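Local coordinates for CELL division control protein 6 (Pyrobaculum aerophilum, PDB 1FNN) that probably regulates the initiation of DNA replication as a Cdc6/Cdc18-family AAA+ ATPase that binds adenine nucleotide and magnesium, at residues A[92-97]-A[125-130]; A[114-119]-A[146-151]; A[295-300]-A[307-312]; A[337-342]-A[346-351]. One frame throughout, in Å; residues are numbered along the deposited sequence.

Contact 1: residues A[92-97]-A[125-130]; sequences GEIARS and LYMFLV
Ile94 of helix 87-97 reaches down onto Met127 and Leu129, two residues of strand 127-132 whose side chains lie on the same face of the sheet. From CB its side chain forks. The CG2 branch, anti to the backbone N, lies against the thioether of Met127, with CG2 4.1 Å from Met127 SD. The other branch runs toward Leu129: CG1 comes within 4.1 Å of Leu129 CD1, and Ile94 CD1 at the tip meets the same Leu129 CD1 at 4.0 Å. Ile94 thus straddles the two residues, meeting each side chain at roughly a right angle. The strand belongs to the five-stranded parallel sheet of the AAA+ domain, with sequence-order strands arranged 5-1-4-3-2, and is flanked by strands 75-80 and 160-166. Further along it stands Asp132, a magnesium-binding residue of this protein, its side chain about 10 Å from that of Leu129. Met127 is extended through its first two torsions (chi1 177°), which carries SD out to Ile94; the bend at chi3 sets only CE. On the other face of the sheet Phe128 packs on Leu61 and Trp65 of helix 57-68, whose first turn carries the end of the P-loop.

Contact 2: residues A[114-119]-A[146-151]; sequences ALLVEH and IRLGQE
Leu148 of helix 139-148 sets its two methyls against different residues of helix 109-122, Leu116 and Val117. Two residues earlier, Ile146 faces elsewhere: its side chain packs on Leu162 of the central sheet and on Ile182 and Met183, and its carbonyl O accepts a hydrogen bond from Tyr44 OH. Arg147 lies over Ser178 and Thr179 of helix 177-183. Leu148 then turns to the neighbouring helix. With CG anti to the backbone N (chi1 -171°), its fork is held toward helix 109-122, and CD1 comes 3.8 Å from Val117 CG2 while CD2 comes 3.9 Å from Leu116 CD2. The side chains cross obliquely in both pairs, and every touching atom is a methyl. Leu116 continues beyond this contact to Ile91 and Ile94, and Leu148 also touches Ile160, so the apolar layer extends both ways. From Leu148 the chain makes a type I turn, closed by Glu151 N on Leu148 O at 3.0 Å, and Gln150 N bonds Arg147 O. Glu151 takes the N-cap position of the next short helix, 152-155. Helix 109-122 leads into strand 127-132, and helix 139-148 lies on the beta-alpha-beta crossover from that strand to its parallel neighbour 160-166: helix packing of this kind belongs to the three-layered alpha-beta-alpha core of P-loop AAA+ ATPases.

Contact 3: residues A[295-300]-A[307-312]; sequences LAIVRS and PYITFG
Ser300 OG lies near two acceptors, Ala296 O one helical turn back at 3.0 Å and the carboxylate of Asp313, while Ser300 CB presents its carbon surface to Ile309. This is the winged-helix domain: helix 288-304 is followed by the short edge strand 309-310 and helix 311-324. Ser300 can turn its OG back to the helix because that atom sits beside its own backbone N (chi1 -51°), and Ala296 O also receives Ser300 N and Ser317 OG. Ile309 closes over the carbon side. Its CG1 occupies the crowded position between N and carbonyl carbon (chi1 50°) and stands 3.9 Å from Ser300 CB; the tip, CD1, continues toward Ile297 CG2, a looser contact at 4.4 Å. Shortening Ile309 to an alanine would probably open a gap between edge strand and helix, with Ser300 CB and Ile297 losing their cover on that side. The strand itself is held by backbone bonding of Ile309 to Ile366 of strand 364-367. At the strand's end Thr310 takes the N-cap position of helix 311-324, its OG1 accepting the amide of Asp313. On the backbone side of the contact, Ile309 CG2 rests 3.7 Å from Ser300 O.

Contact 4: residues A[337-342]-A[346-351]; sequences SYLNDL and GIVETR
Leu342 O accepts the amide of Ile347 at 3.0 Å, N to O. It is the long backward bond of a Schellman motif: Gly346, with positive phi, ends helix 332-344 and turns the chain back along it. The reversal brings side chains together. Leu342 CD2 meets Ile347 CD1 at 3.8 Å, the two crossing at a slant, and Leu342 CB faces Val348 CB at 4.2 Å. One turn earlier Leu339, its CG anti to the backbone N (chi1 -178°), sends CD1 across Val348, 3.7 Å from CG1. The same Leu339 CD1 lies 4.0 Å from Thr350 CG2, Leu339 and Thr350 meeting tip to tip. With an alanine in place of Leu339, Val348 CG1 and Thr350 CG2 would probably lose the methyl they pack on, opening a gap between helix and strand. Farther out, Ile366 of strand 364-367 backs both Leu339 and Val348, and Leu294 of helix 288-304 touches Ile347. Helix 332-344, just before the hairpin of strands 349-352 and 364-367, probably corresponds to the recognition helix of winged-helix folds, and strand 349-352 pairs antiparallel with 364-367, the central strand of the three-stranded sheet.

How the contacts relate
The four contacts form two pairs on opposite sides of the molecule's centre, about 50 to 63 Å apart, centre to centre. Contacts 1 and 2 belong to the AAA domain and interleave along the sequence, with centres 11 Å apart; Ile94 CG2 meets Leu116 CD1 at 3.9 Å, so the helices 87-97, 109-122 and 139-148 join in one apolar packing against the parallel sheet. Contacts 3 and 4 follow in series in the winged-helix domain, again with centres 11 Å apart. They share the small antiparallel sheet and touch where Phe311 CD1 meets Leu339 CD2 at 3.7 Å. Nucleotide-binding module and winged helix therefore each have their own apolar core, with no direct contact between the two pairs.

Contact 1: residues A[92-97]-A[125-130]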
loop_
_atom_site.group_PDB
_atom_site.type_symbol
_atom_site.label_atom_id
_atom_site.label_comp_id
_atom_site.label_asym_id
_atom_site.label_seq_id
_atom_site.Cartn_x
_atom_site.Cartn_y
_atom_site.Cartn_z
ATOM N N GLY A 92 25.166 -14.623 -0.909
ATOM C CA GLY A 92 25.303 -14.981 0.483
ATOM C C GLY A 92 23.969 -15.343 1.134
ATOM O O GLY A 92 23.886 -16.302 1.922
ATOM N N GLU A 93 22.914 -14.556 0.879
ATOM C CA GLU A 93 21.610 -14.857 1.463
ATOM C C GLU A 93 21.001 -16.108 0.835
ATOM O O GLU A 93 20.551 -17.001 1.563
ATOM C CB GLU A 93 20.672 -13.649 1.370
ATOM C CG GLU A 93 19.267 -13.909 1.906
ATOM C CD GLU A 93 19.249 -14.285 3.379
ATOM O OE1 GLU A 93 20.332 -14.154 4.004
ATOM O OE2 GLU A 93 18.174 -14.699 3.893
ATOM N N ILE A 94 21.227 -16.351 -0.460
ATOM C CA ILE A 94 20.759 -17.576 -1.106
ATOM C C ILE A 94 21.460 -18.783 -0.506
ATOM O O ILE A 94 20.888 -19.823 -0.192
ATOM C CB ILE A 94 21.080 -17.539 -2.624
ATOM C CG1 ILE A 94 20.138 -16.546 -3.299
ATOM C CG2 ILE A 94 20.934 -18.901 -3.304
ATOM C CD1 ILE A 94 20.460 -16.213 -4.743
ATOM N N ALA A 95 22.788 -18.630 -0.337
ATOM C CA ALA A 95 23.604 -19.697 0.247
ATOM C C ALA A 95 23.194 -20.039 1.667
ATOM O O ALA A 95 23.125 -21.194 2.142
ATOM C CB ALA A 95 25.060 -19.197 0.210
ATOM N N ARG A 96 22.924 -18.990 2.448
ATOM C CA ARG A 96 22.426 -19.210 3.804
ATOM C C ARG A 96 21.069 -19.888 3.784
ATOM O O ARG A 96 20.806 -20.846 4.527
ATOM C CB ARG A 96 22.351 -17.859 4.506
ATOM C CG ARG A 96 22.099 -17.937 6.000
ATOM C CD ARG A 96 21.704 -16.580 6.563
ATOM N NE ARG A 96 20.299 -16.480 6.902
ATOM C CZ ARG A 96 19.211 -16.725 6.206
ATOM N NH1 ARG A 96 19.226 -17.150 4.947
ATOM N NH2 ARG A 96 18.009 -16.555 6.745
ATOM N N SER A 97 20.190 -19.431 2.871
ATOM C CA SER A 97 18.844 -20.031 2.856
ATOM C C SER A 97 18.905 -21.470 2.388
ATOM O O SER A 97 18.140 -22.305 2.858
ATOM C CB SER A 97 17.906 -19.165 1.989
ATOM O OG SER A 97 16.744 -19.977 1.718
ATOM N N LEU A 125 18.155 -30.122 -5.900
ATOM C CA LEU A 125 17.310 -29.159 -5.210
ATOM C C LEU A 125 16.536 -28.366 -6.273
ATOM O O LEU A 125 16.914 -28.381 -7.439
ATOM C CB LEU A 125 18.116 -28.116 -4.435
ATOM C CG LEU A 125 19.081 -28.625 -3.356
ATOM C CD1 LEU A 125 20.001 -27.493 -2.919
ATOM C CD2 LEU A 125 18.328 -29.263 -2.206
ATOM N N TYR A 126 15.438 -27.786 -5.840
ATOM C CA TYR A 126 14.595 -26.945 -6.707
ATOM C C TYR A 126 14.302 -25.699 -5.858
ATOM O O TYR A 126 13.897 -25.813 -4.697
ATOM C CB TYR A 126 13.322 -27.700 -7.098
ATOM C CG TYR A 126 13.572 -28.920 -7.968
ATOM C CD1 TYR A 126 13.664 -30.188 -7.396
ATOM C CD2 TYR A 126 13.721 -28.807 -9.350
ATOM C CE1 TYR A 126 13.897 -31.315 -8.163
ATOM C CE2 TYR A 126 13.952 -29.913 -10.141
ATOM C CZ TYR A 126 14.038 -31.162 -9.534
ATOM O OH TYR A 126 14.267 -32.262 -10.329
ATOM N N MET A 127 14.679 -24.557 -6.403
ATOM C CA MET A 127 14.590 -23.266 -5.765
ATOM C C MET A 127 13.508 -22.382 -6.414
ATOM O O MET A 127 13.540 -22.140 -7.618
ATOM C CB MET A 127 15.967 -22.580 -5.909
ATOM C CG MET A 127 15.990 -21.191 -5.338
ATOM S SD MET A 127 17.547 -20.381 -5.133
ATOM C CE MET A 127 18.245 -20.380 -6.785
ATOM N N PHE A 128 12.572 -21.931 -5.597
ATOM C CA PHE A 128 11.652 -20.853 -6.007
ATOM C C PHE A 128 12.281 -19.560 -5.458
ATOM O O PHE A 128 12.187 -19.275 -4.263
ATOM C CB PHE A 128 10.280 -21.113 -5.424
ATOM C CG PHE A 128 9.228 -20.053 -5.473
ATOM C CD1 PHE A 128 8.214 -20.070 -4.533
ATOM C CD2 PHE A 128 9.216 -19.047 -6.425
ATOM C CE1 PHE A 128 7.209 -19.105 -4.536
ATOM C CE2 PHE A 128 8.221 -18.082 -6.435
ATOM C CZ PHE A 128 7.216 -18.111 -5.488
ATOM N N LEU A 129 12.926 -18.821 -6.331
ATOM C CA LEU A 129 13.667 -17.632 -5.968
ATOM C C LEU A 129 12.868 -16.361 -6.230
ATOM O O LEU A 129 12.243 -16.169 -7.281
ATOM C CB LEU A 129 14.981 -17.639 -6.754
ATOM C CG LEU A 129 15.922 -16.443 -6.585
ATOM C CD1 LEU A 129 16.446 -16.332 -5.141
ATOM C CD2 LEU A 129 17.080 -16.532 -7.583
ATOM N N VAL A 130 12.666 -15.588 -5.160
ATOM C CA VAL A 130 11.936 -14.339 -5.302
ATOM C C VAL A 130 12.953 -13.207 -5.126
ATOM O O VAL A 130 13.596 -13.112 -4.069
ATOM C CB VAL A 130 10.817 -14.211 -4.236
ATOM C CG1 VAL A 130 10.178 -12.833 -4.361
ATOM C CG2 VAL A 130 9.763 -15.319 -4.415
#

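Contact 2: residues A[114-119]-A[146-151]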
loop_
_atom_site.group_PDB
_atom_site.type_symbol
_atom_site.label_atom_id
_atom_site.label_comp_id
_atom_site.label_asym_id
_atom_site.label_seq_id
_atom_site.Cartn_x
_atom_site.Cartn_y
_atom_site.Cartn_z
ATOM N N ALA A 114 28.961 -20.867 -9.873
ATOM C CA ALA A 114 29.278 -22.294 -10.082
ATOM C C ALA A 114 28.974 -23.093 -8.809
ATOM O O ALA A 114 28.510 -24.233 -8.910
ATOM C CB ALA A 114 30.750 -22.379 -10.464
ATOM N N LEU A 115 29.345 -22.571 -7.658
ATOM C CA LEU A 115 29.040 -23.281 -6.387
ATOM C C LEU A 115 27.540 -23.489 -6.181
ATOM O O LEU A 115 27.043 -24.575 -5.878
ATOM C CB LEU A 115 29.630 -22.505 -5.213
ATOM C CG LEU A 115 29.477 -23.144 -3.808
ATOM C CD1 LEU A 115 30.134 -24.510 -3.736
ATOM C CD2 LEU A 115 30.057 -22.218 -2.751
ATOM N N LEU A 116 26.766 -22.446 -6.466
ATOM C CA LEU A 116 25.298 -22.510 -6.356
ATOM C C LEU A 116 24.752 -23.494 -7.347
ATOM O O LEU A 116 23.933 -24.371 -7.029
ATOM C CB LEU A 116 24.695 -21.087 -6.514
ATOM C CG LEU A 116 23.162 -21.105 -6.730
ATOM C CD1 LEU A 116 22.493 -21.699 -5.493
ATOM C CD2 LEU A 116 22.660 -19.713 -7.071
ATOM N N VAL A 117 25.278 -23.498 -8.586
ATOM C CA VAL A 117 24.824 -24.543 -9.530
ATOM C C VAL A 117 25.174 -25.929 -9.045
ATOM O O VAL A 117 24.412 -26.896 -9.161
ATOM C CB VAL A 117 25.442 -24.261 -10.926
ATOM C CG1 VAL A 117 25.270 -25.435 -11.860
ATOM C CG2 VAL A 117 24.805 -22.995 -11.502
ATOM N N GLU A 118 26.420 -26.134 -8.581
ATOM C CA GLU A 118 26.817 -27.477 -8.102
ATOM C C GLU A 118 25.913 -27.999 -6.998
ATOM O O GLU A 118 25.386 -29.144 -6.980
ATOM C CB GLU A 118 28.270 -27.354 -7.577
ATOM C CG GLU A 118 28.747 -28.680 -6.962
ATOM C CD GLU A 118 29.962 -28.441 -6.081
ATOM O OE1 GLU A 118 30.968 -27.891 -6.571
ATOM O OE2 GLU A 118 29.931 -28.797 -4.886
ATOM N N HIS A 119 25.654 -27.127 -6.015
ATOM C CA HIS A 119 24.771 -27.553 -4.910
ATOM C C HIS A 119 23.368 -27.871 -5.397
ATOM O O HIS A 119 22.814 -28.922 -5.039
ATOM C CB HIS A 119 24.765 -26.501 -3.796
ATOM C CG HIS A 119 25.840 -26.701 -2.773
ATOM N ND1 HIS A 119 25.590 -27.303 -1.552
ATOM C CD2 HIS A 119 27.164 -26.379 -2.793
ATOM C CE1 HIS A 119 26.724 -27.340 -0.865
ATOM N NE2 HIS A 119 27.687 -26.790 -1.591
ATOM N N ILE A 146 18.217 -13.861 -13.781
ATOM C CA ILE A 146 17.264 -14.202 -14.826
ATOM C C ILE A 146 17.802 -15.267 -15.757
ATOM O O ILE A 146 17.040 -16.172 -16.110
ATOM C CB ILE A 146 16.873 -12.950 -15.667
ATOM C CG1 ILE A 146 16.026 -12.033 -14.779
ATOM C CG2 ILE A 146 16.118 -13.371 -16.919
ATOM C CD1 ILE A 146 15.909 -10.591 -15.255
ATOM N N ARG A 147 19.068 -15.196 -16.143
ATOM C CA ARG A 147 19.644 -16.136 -17.096
ATOM C C ARG A 147 19.985 -17.491 -16.501
ATOM O O ARG A 147 19.820 -18.505 -17.191
ATOM C CB ARG A 147 20.917 -15.540 -17.732
ATOM C CG ARG A 147 20.569 -14.441 -18.727
ATOM C CD ARG A 147 21.757 -13.571 -19.131
ATOM N NE ARG A 147 21.617 -13.256 -20.539
ATOM C CZ ARG A 147 22.316 -12.617 -21.441
ATOM N NH1 ARG A 147 23.484 -12.038 -21.195
ATOM N NH2 ARG A 147 21.820 -12.548 -22.678
ATOM N N LEU A 148 20.221 -17.504 -15.184
ATOM C CA LEU A 148 20.597 -18.752 -14.525
ATOM C C LEU A 148 19.536 -19.817 -14.691
ATOM O O LEU A 148 19.849 -20.959 -15.021
ATOM C CB LEU A 148 20.936 -18.486 -13.057
ATOM C CG LEU A 148 21.554 -19.640 -12.261
ATOM C CD1 LEU A 148 22.809 -20.171 -12.954
ATOM C CD2 LEU A 148 21.902 -19.178 -10.848
ATOM N N GLY A 149 18.249 -19.500 -14.547
ATOM C CA GLY A 149 17.180 -20.453 -14.667
ATOM C C GLY A 149 17.057 -21.130 -16.022
ATOM O O GLY A 149 16.347 -22.135 -16.137
ATOM N N GLN A 150 17.602 -20.557 -17.081
ATOM C CA GLN A 150 17.626 -21.148 -18.401
ATOM C C GLN A 150 18.691 -22.218 -18.587
ATOM O O GLN A 150 18.595 -23.039 -19.505
ATOM C CB GLN A 150 17.900 -20.076 -19.464
ATOM C CG GLN A 150 16.634 -19.432 -19.987
ATOM C CD GLN A 150 16.886 -18.743 -21.329
ATOM O OE1 GLN A 150 15.982 -18.775 -22.162
ATOM N NE2 GLN A 150 18.071 -18.155 -21.505
ATOM N N GLU A 151 19.688 -22.270 -17.738
ATOM C CA GLU A 151 20.793 -23.215 -17.843
ATOM C C GLU A 151 20.507 -24.608 -17.349
ATOM O O GLU A 151 21.200 -25.134 -16.479
ATOM C CB GLU A 151 21.996 -22.573 -17.111
ATOM C CG GLU A 151 22.342 -21.330 -17.945
ATOM C CD GLU A 151 23.793 -20.951 -17.976
ATOM O OE1 GLU A 151 24.609 -21.696 -17.399
ATOM O OE2 GLU A 151 24.134 -19.905 -18.576
#

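Contact 3: residues A[295-300]-A[307-312]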
loop_
_atom_site.group_PDB
_atom_site.type_symbol
_atom_site.label_atom_id
_atom_site.label_comp_id
_atom_site.label_asym_id
_atom_site.label_seq_id
_atom_site.Cartn_x
_atom_site.Cartn_y
_atom_site.Cartn_z
ATOM N N LEU A 295 -14.425 26.700 6.526
ATOM C CA LEU A 295 -14.650 26.940 7.942
ATOM C C LEU A 295 -15.959 26.353 8.409
ATOM O O LEU A 295 -16.057 25.762 9.520
ATOM C CB LEU A 295 -14.633 28.444 8.327
ATOM C CG LEU A 295 -14.818 28.800 9.787
ATOM C CD1 LEU A 295 -13.832 27.998 10.676
ATOM C CD2 LEU A 295 -14.506 30.290 10.002
ATOM N N ALA A 296 -17.029 26.455 7.609
ATOM C CA ALA A 296 -18.308 25.935 8.040
ATOM C C ALA A 296 -18.240 24.374 8.216
ATOM O O ALA A 296 -19.022 23.801 8.977
ATOM C CB ALA A 296 -19.340 26.193 6.942
ATOM N N ILE A 297 -17.659 23.713 7.244
ATOM C CA ILE A 297 -17.539 22.231 7.270
ATOM C C ILE A 297 -16.757 21.870 8.528
ATOM O O ILE A 297 -17.126 20.993 9.301
ATOM C CB ILE A 297 -16.812 21.770 6.003
ATOM C CG1 ILE A 297 -17.690 21.971 4.752
ATOM C CG2 ILE A 297 -16.404 20.285 6.118
ATOM C CD1 ILE A 297 -16.889 21.793 3.463
ATOM N N VAL A 298 -15.635 22.508 8.804
ATOM C CA VAL A 298 -14.887 22.377 10.022
ATOM C C VAL A 298 -15.757 22.538 11.260
ATOM O O VAL A 298 -15.669 21.706 12.203
ATOM C CB VAL A 298 -13.688 23.324 10.103
ATOM C CG1 VAL A 298 -13.085 23.282 11.527
ATOM C CG2 VAL A 298 -12.614 23.010 9.078
ATOM N N ARG A 299 -16.600 23.574 11.342
ATOM C CA ARG A 299 -17.483 23.757 12.495
ATOM C C ARG A 299 -18.570 22.710 12.655
ATOM O O ARG A 299 -18.834 22.211 13.797
ATOM C CB ARG A 299 -18.168 25.170 12.498
ATOM C CG ARG A 299 -17.109 26.227 12.787
ATOM C CD ARG A 299 -17.660 27.547 13.305
ATOM N NE ARG A 299 -16.560 28.519 13.416
ATOM C CZ ARG A 299 -16.767 29.827 13.554
ATOM N NH1 ARG A 299 -18.008 30.292 13.598
ATOM N NH2 ARG A 299 -15.716 30.633 13.645
ATOM N N SER A 300 -19.177 22.225 11.598
ATOM C CA SER A 300 -20.179 21.193 11.702
ATOM C C SER A 300 -19.500 19.863 12.200
ATOM O O SER A 300 -20.206 19.105 12.851
ATOM C CB SER A 300 -20.862 20.833 10.401
ATOM O OG SER A 300 -21.335 22.001 9.743
ATOM N N PRO A 307 -17.447 11.140 11.647
ATOM C CA PRO A 307 -16.564 11.231 10.483
ATOM C C PRO A 307 -17.168 12.093 9.370
ATOM O O PRO A 307 -16.444 12.861 8.712
ATOM C CB PRO A 307 -16.375 9.778 10.045
ATOM C CG PRO A 307 -16.657 8.984 11.306
ATOM C CD PRO A 307 -17.836 9.728 11.932
ATOM N N TYR A 308 -18.460 11.948 9.084
ATOM C CA TYR A 308 -19.068 12.703 7.988
ATOM C C TYR A 308 -20.186 13.654 8.403
ATOM O O TYR A 308 -20.849 13.481 9.430
ATOM C CB TYR A 308 -19.693 11.770 6.937
ATOM C CG TYR A 308 -18.668 10.851 6.329
ATOM C CD1 TYR A 308 -18.428 9.591 6.928
ATOM C CD2 TYR A 308 -17.949 11.199 5.206
ATOM C CE1 TYR A 308 -17.484 8.739 6.376
ATOM C CE2 TYR A 308 -17.019 10.339 4.675
ATOM C CZ TYR A 308 -16.783 9.102 5.261
ATOM O OH TYR A 308 -15.833 8.286 4.682
ATOM N N ILE A 309 -20.295 14.779 7.667
ATOM C CA ILE A 309 -21.483 15.636 7.850
ATOM C C ILE A 309 -22.072 15.804 6.458
ATOM O O ILE A 309 -21.480 15.540 5.409
ATOM C CB ILE A 309 -21.251 16.924 8.615
ATOM C CG1 ILE A 309 -20.060 17.744 8.089
ATOM C CG2 ILE A 309 -21.008 16.714 10.101
ATOM C CD1 ILE A 309 -20.355 18.613 6.908
ATOM N N THR A 310 -23.344 16.116 6.385
ATOM C CA THR A 310 -24.051 16.209 5.113
ATOM C C THR A 310 -23.786 17.547 4.433
ATOM O O THR A 310 -23.420 18.489 5.136
ATOM C CB THR A 310 -25.570 16.029 5.298
ATOM O OG1 THR A 310 -26.080 17.075 6.132
ATOM C CG2 THR A 310 -25.871 14.687 5.948
ATOM N N PHE A 311 -23.998 17.708 3.154
ATOM C CA PHE A 311 -23.890 18.987 2.457
ATOM C C PHE A 311 -24.882 19.984 3.060
ATOM O O PHE A 311 -24.515 21.139 3.316
ATOM C CB PHE A 311 -24.062 18.831 0.946
ATOM C CG PHE A 311 -23.945 20.154 0.195
ATOM C CD1 PHE A 311 -22.770 20.491 -0.439
ATOM C CD2 PHE A 311 -25.000 21.036 0.138
ATOM C CE1 PHE A 311 -22.642 21.685 -1.124
ATOM C CE2 PHE A 311 -24.888 22.236 -0.542
ATOM C CZ PHE A 311 -23.702 22.556 -1.173
ATOM N N GLY A 312 -26.092 19.552 3.414
ATOM C CA GLY A 312 -27.074 20.428 4.044
ATOM C C GLY A 312 -26.613 20.979 5.378
ATOM O O GLY A 312 -26.810 22.146 5.781
#

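Contact 4: residues A[337-342]-A[346-351]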
loop_
_atom_site.group_PDB
_atom_site.type_symbol
_atom_site.label_atom_id
_atom_site.label_comp_id
_atom_site.label_asym_id
_atom_site.label_seq_id
_atom_site.Cartn_x
_atom_site.Cartn_y
_atom_site.Cartn_z
ATOM N N SER A 337 -19.949 24.134 -6.197
ATOM C CA SER A 337 -18.675 24.249 -6.879
ATOM C C SER A 337 -17.551 24.429 -5.863
ATOM O O SER A 337 -16.459 24.018 -6.222
ATOM C CB SER A 337 -18.577 25.461 -7.848
ATOM O OG SER A 337 -19.890 25.526 -8.437
ATOM N N TYR A 338 -17.768 25.163 -4.776
ATOM C CA TYR A 338 -16.670 25.255 -3.807
ATOM C C TYR A 338 -16.365 23.842 -3.277
ATOM O O TYR A 338 -15.198 23.558 -3.069
ATOM C CB TYR A 338 -17.043 26.132 -2.621
ATOM C CG TYR A 338 -17.241 27.620 -2.963
ATOM C CD1 TYR A 338 -18.181 28.321 -2.244
ATOM C CD2 TYR A 338 -16.520 28.252 -3.953
ATOM C CE1 TYR A 338 -18.412 29.676 -2.501
ATOM C CE2 TYR A 338 -16.741 29.612 -4.223
ATOM C CZ TYR A 338 -17.677 30.295 -3.497
ATOM O OH TYR A 338 -17.919 31.642 -3.744
ATOM N N LEU A 339 -17.419 23.070 -2.972
ATOM C CA LEU A 339 -17.138 21.710 -2.465
ATOM C C LEU A 339 -16.370 20.865 -3.470
ATOM O O LEU A 339 -15.412 20.152 -3.117
ATOM C CB LEU A 339 -18.440 20.981 -2.111
ATOM C CG LEU A 339 -18.192 19.566 -1.517
ATOM C CD1 LEU A 339 -17.360 19.682 -0.239
ATOM C CD2 LEU A 339 -19.551 18.960 -1.285
ATOM N N ASN A 340 -16.764 20.955 -4.748
ATOM C CA ASN A 340 -16.007 20.300 -5.807
ATOM C C ASN A 340 -14.539 20.670 -5.833
ATOM O O ASN A 340 -13.699 19.811 -6.078
ATOM C CB ASN A 340 -16.569 20.740 -7.167
ATOM C CG ASN A 340 -17.231 19.516 -7.768
ATOM O OD1 ASN A 340 -16.451 18.698 -8.264
ATOM N ND2 ASN A 340 -18.549 19.531 -7.658
ATOM N N ASP A 341 -14.253 21.980 -5.697
ATOM C CA ASP A 341 -12.857 22.428 -5.689
ATOM C C ASP A 341 -12.103 21.922 -4.471
ATOM O O ASP A 341 -10.944 21.462 -4.529
ATOM C CB ASP A 341 -12.835 23.984 -5.773
ATOM C CG ASP A 341 -11.439 24.528 -5.851
ATOM O OD1 ASP A 341 -10.701 24.311 -6.836
ATOM O OD2 ASP A 341 -10.966 25.222 -4.922
ATOM N N LEU A 342 -12.710 21.991 -3.289
ATOM C CA LEU A 342 -12.026 21.498 -2.065
ATOM C C LEU A 342 -11.774 19.990 -2.198
ATOM O O LEU A 342 -10.678 19.521 -1.860
ATOM C CB LEU A 342 -12.928 21.774 -0.855
ATOM C CG LEU A 342 -13.129 23.243 -0.453
ATOM C CD1 LEU A 342 -14.255 23.319 0.600
ATOM C CD2 LEU A 342 -11.834 23.874 0.108
ATOM N N GLY A 346 -8.015 17.813 -2.444
ATOM C CA GLY A 346 -7.600 16.906 -1.352
ATOM C C GLY A 346 -7.801 17.523 0.019
ATOM O O GLY A 346 -7.410 16.925 1.028
ATOM N N ILE A 347 -8.543 18.644 0.101
ATOM C CA ILE A 347 -8.769 19.292 1.390
ATOM C C ILE A 347 -9.848 18.603 2.183
ATOM O O ILE A 347 -9.830 18.496 3.410
ATOM C CB ILE A 347 -9.094 20.812 1.201
ATOM C CG1 ILE A 347 -7.887 21.484 0.565
ATOM C CG2 ILE A 347 -9.374 21.482 2.544
ATOM C CD1 ILE A 347 -8.130 22.901 0.044
ATOM N N VAL A 348 -10.887 18.139 1.479
ATOM C CA VAL A 348 -12.043 17.448 2.045
ATOM C C VAL A 348 -12.244 16.143 1.261
ATOM O O VAL A 348 -11.708 16.067 0.149
ATOM C CB VAL A 348 -13.155 18.481 1.772
ATOM C CG1 VAL A 348 -14.147 18.059 0.729
ATOM C CG2 VAL A 348 -13.677 19.175 3.014
ATOM N N GLU A 349 -12.911 15.151 1.841
ATOM C CA GLU A 349 -13.263 13.970 1.038
ATOM C C GLU A 349 -14.755 13.878 0.993
ATOM O O GLU A 349 -15.395 14.278 1.986
ATOM C CB GLU A 349 -12.644 12.701 1.707
ATOM C CG GLU A 349 -11.103 12.790 1.636
ATOM C CD GLU A 349 -10.499 13.496 2.841
ATOM O OE1 GLU A 349 -10.965 13.364 3.994
ATOM O OE2 GLU A 349 -9.500 14.234 2.669
ATOM N N THR A 350 -15.373 13.405 -0.086
ATOM C CA THR A 350 -16.831 13.309 -0.075
ATOM C C THR A 350 -17.247 11.902 -0.482
ATOM O O THR A 350 -16.487 11.230 -1.173
ATOM C CB THR A 350 -17.514 14.292 -1.077
ATOM O OG1 THR A 350 -17.058 13.998 -2.382
ATOM C CG2 THR A 350 -17.113 15.737 -0.752
ATOM N N ARG A 351 -18.437 11.498 -0.094
ATOM C CA ARG A 351 -18.956 10.195 -0.485
ATOM C C ARG A 351 -20.477 10.393 -0.642
ATOM O O ARG A 351 -21.042 11.141 0.148
ATOM C CB ARG A 351 -18.862 9.059 0.507
ATOM C CG ARG A 351 -18.148 9.054 1.808
ATOM C CD ARG A 351 -18.303 7.683 2.517
ATOM N NE ARG A 351 -18.159 6.626 1.550
ATOM C CZ ARG A 351 -17.125 5.957 1.092
ATOM N NH1 ARG A 351 -15.895 6.191 1.513
ATOM N NH2 ARG A 351 -17.327 5.011 0.171
#